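Local atomic coordinates of transcriptional activator, putative, Baf family (Campylobacter jejuni, PDB entry 2NRH), a protein that probably phosphorylates pantothenate with ATP, the first step of coenzyme A biosynthesis, as a homodimeric type III pantothenate kinase. Residues F66-Y70 / Q71-I75. The protein carries 2 engineered substitutions. Numbering follows the deposited sequence.
Sequences FDTIY and QGLGI
With CG of L73 swung away from its own N (chi1 -174°) and CG of Y70 likewise (chi1 -175°), the leucine and the tyrosine ring are brought together, and the fork at CG of L73 then sends CD1 over the Y70 ring and CD2 toward F66 and T68. The backbone between Y70 and L73 is a type II beta turn in the loop joining strand 57-59 to helix 75-81. Its closing bond, from N of L73 to O of Y70, is weak at 3.4 Å. G72 sits at the third position of the turn, where the positive phi readily suits glycine.

Branched L73 suits the end of this turn because each branch finds a different surface. CD1 stands almost directly above the middle of the Y70 ring, 4.2 Å from its centroid and only 10° off the normal, a CH-pi contact. CB of L73 adds apolar packing against CD2 of Y70 at 4.0 Å. At the ring's rim, near its plane, O of Q71 approaches the same CD2 to 3.3 Å.

T68 suits its place by having both a hydroxyl and a methyl. Its OG1 accepts from N of Y70 at 3.2 Å, making an ST turn, and also hydrogen-bonds to H106 of strand 105-113; its CG2 offers L73 a methyl. Tyrosine suits position 70 because its face receives the leucine while OH reaches R77 at the start of helix 75-81. Y70 and G74 to R77 are predicted to bind substrate, D76 among them as the probable proton acceptor, so this packing probably helps shape the pantothenate pocket. G74 is the N-cap of that helix, and Y70 also packs on A149 of the second subunit. The F66 side chain crosses that of L73 at about a right angle, presenting its ring edge: CE2 meets CD2 of L73 at 3.5 Å.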
loop_
_atom_site.group_PDB
_atom_site.type_symbol
_atom_site.label_atom_id
_atom_site.label_comp_id
_atom_site.label_asym_id
_atom_site.label_seq_id
_atom_site.Cartn_x
_atom_site.Cartn_y
_atom_site.Cartn_z
ATOM N N PHE B 66 -11.531 16.733 21.205
ATOM C CA PHE B 66 -10.365 15.972 20.899
ATOM C C PHE B 66 -9.348 16.922 20.334
ATOM O O PHE B 66 -9.619 17.596 19.384
ATOM C CB PHE B 66 -10.779 14.877 19.890
ATOM C CG PHE B 66 -9.665 13.999 19.447
ATOM C CD1 PHE B 66 -9.133 13.053 20.298
ATOM C CD2 PHE B 66 -9.178 14.099 18.150
ATOM C CE1 PHE B 66 -8.113 12.240 19.890
ATOM C CE2 PHE B 66 -8.198 13.278 17.732
ATOM C CZ PHE B 66 -7.631 12.355 18.610
ATOM N N ASP B 67 -8.171 16.987 20.931
ATOM C CA ASP B 67 -7.180 18.011 20.567
ATOM C C ASP B 67 -6.318 17.581 19.366
ATOM O O ASP B 67 -5.396 16.829 19.511
ATOM C CB ASP B 67 -6.322 18.377 21.800
ATOM C CG ASP B 67 -5.491 19.677 21.620
ATOM O OD1 ASP B 67 -5.307 20.208 20.489
ATOM O OD2 ASP B 67 -5.015 20.194 22.678
ATOM N N THR B 68 -6.675 18.081 18.187
ATOM C CA THR B 68 -6.034 17.777 16.860
ATOM C C THR B 68 -5.999 19.051 15.962
ATOM O O THR B 68 -6.826 19.935 16.129
ATOM C CB THR B 68 -6.808 16.579 16.080
ATOM O OG1 THR B 68 -6.066 16.200 14.917
ATOM C CG2 THR B 68 -8.155 17.002 15.597
ATOM N N ILE B 69 -5.073 19.139 15.013
ATOM C CA ILE B 69 -5.111 20.188 13.962
ATOM C C ILE B 69 -5.215 19.570 12.566
ATOM O O ILE B 69 -4.971 20.243 11.531
ATOM C CB ILE B 69 -3.850 21.100 13.947
ATOM C CG1 ILE B 69 -2.573 20.273 13.856
ATOM C CG2 ILE B 69 -3.877 22.094 15.115
ATOM C CD1 ILE B 69 -1.344 21.108 13.617
ATOM N N TYR B 70 -5.458 18.263 12.564
ATOM C CA TYR B 70 -5.592 17.454 11.368
ATOM C C TYR B 70 -6.908 17.822 10.764
ATOM O O TYR B 70 -7.942 17.513 11.326
ATOM C CB TYR B 70 -5.585 15.948 11.734
ATOM C CG TYR B 70 -5.590 14.956 10.569
ATOM C CD1 TYR B 70 -4.570 14.000 10.435
ATOM C CD2 TYR B 70 -6.619 14.957 9.619
ATOM C CE1 TYR B 70 -4.576 13.078 9.391
ATOM C CE2 TYR B 70 -6.650 14.063 8.592
ATOM C CZ TYR B 70 -5.640 13.114 8.477
ATOM O OH TYR B 70 -5.698 12.213 7.445
ATOM N N GLN B 71 -6.858 18.465 9.604
ATOM C CA GLN B 71 -8.070 18.934 8.923
ATOM C C GLN B 71 -9.074 17.824 8.575
ATOM O O GLN B 71 -8.759 16.866 7.892
ATOM C CB GLN B 71 -7.695 19.676 7.634
ATOM C CG GLN B 71 -6.617 20.755 7.793
ATOM C CD GLN B 71 -6.155 21.307 6.447
ATOM O OE1 GLN B 71 -6.748 21.013 5.382
ATOM N NE2 GLN B 71 -5.086 22.107 6.476
ATOM N N GLY B 72 -10.288 17.976 9.030
ATOM C CA GLY B 72 -11.330 17.026 8.687
ATOM C C GLY B 72 -11.152 15.612 9.228
ATOM O O GLY B 72 -11.743 14.688 8.688
ATOM N N LEU B 73 -10.363 15.427 10.298
ATOM C CA LEU B 73 -10.167 14.084 10.887
ATOM C C LEU B 73 -11.507 13.307 11.006
ATOM O O LEU B 73 -12.529 13.883 11.423
ATOM C CB LEU B 73 -9.491 14.229 12.243
ATOM C CG LEU B 73 -9.079 12.928 12.951
ATOM C CD1 LEU B 73 -8.213 11.981 12.051
ATOM C CD2 LEU B 73 -8.351 13.316 14.211
ATOM N N GLY B 74 -11.539 12.037 10.594
ATOM C CA GLY B 74 -12.788 11.273 10.598
ATOM C C GLY B 74 -13.236 10.989 12.020
ATOM O O GLY B 74 -12.420 10.699 12.915
ATOM N N ILE B 75 -14.536 11.097 12.248
ATOM C CA ILE B 75 -15.112 10.819 13.589
ATOM C C ILE B 75 -14.818 9.396 14.035
ATOM O O ILE B 75 -14.722 9.081 15.239
ATOM C CB ILE B 75 -16.658 11.196 13.657
ATOM C CG1 ILE B 75 -17.148 11.177 15.117
ATOM C CG2 ILE B 75 -17.526 10.263 12.810
ATOM C CD1 ILE B 75 -16.127 11.723 16.123
#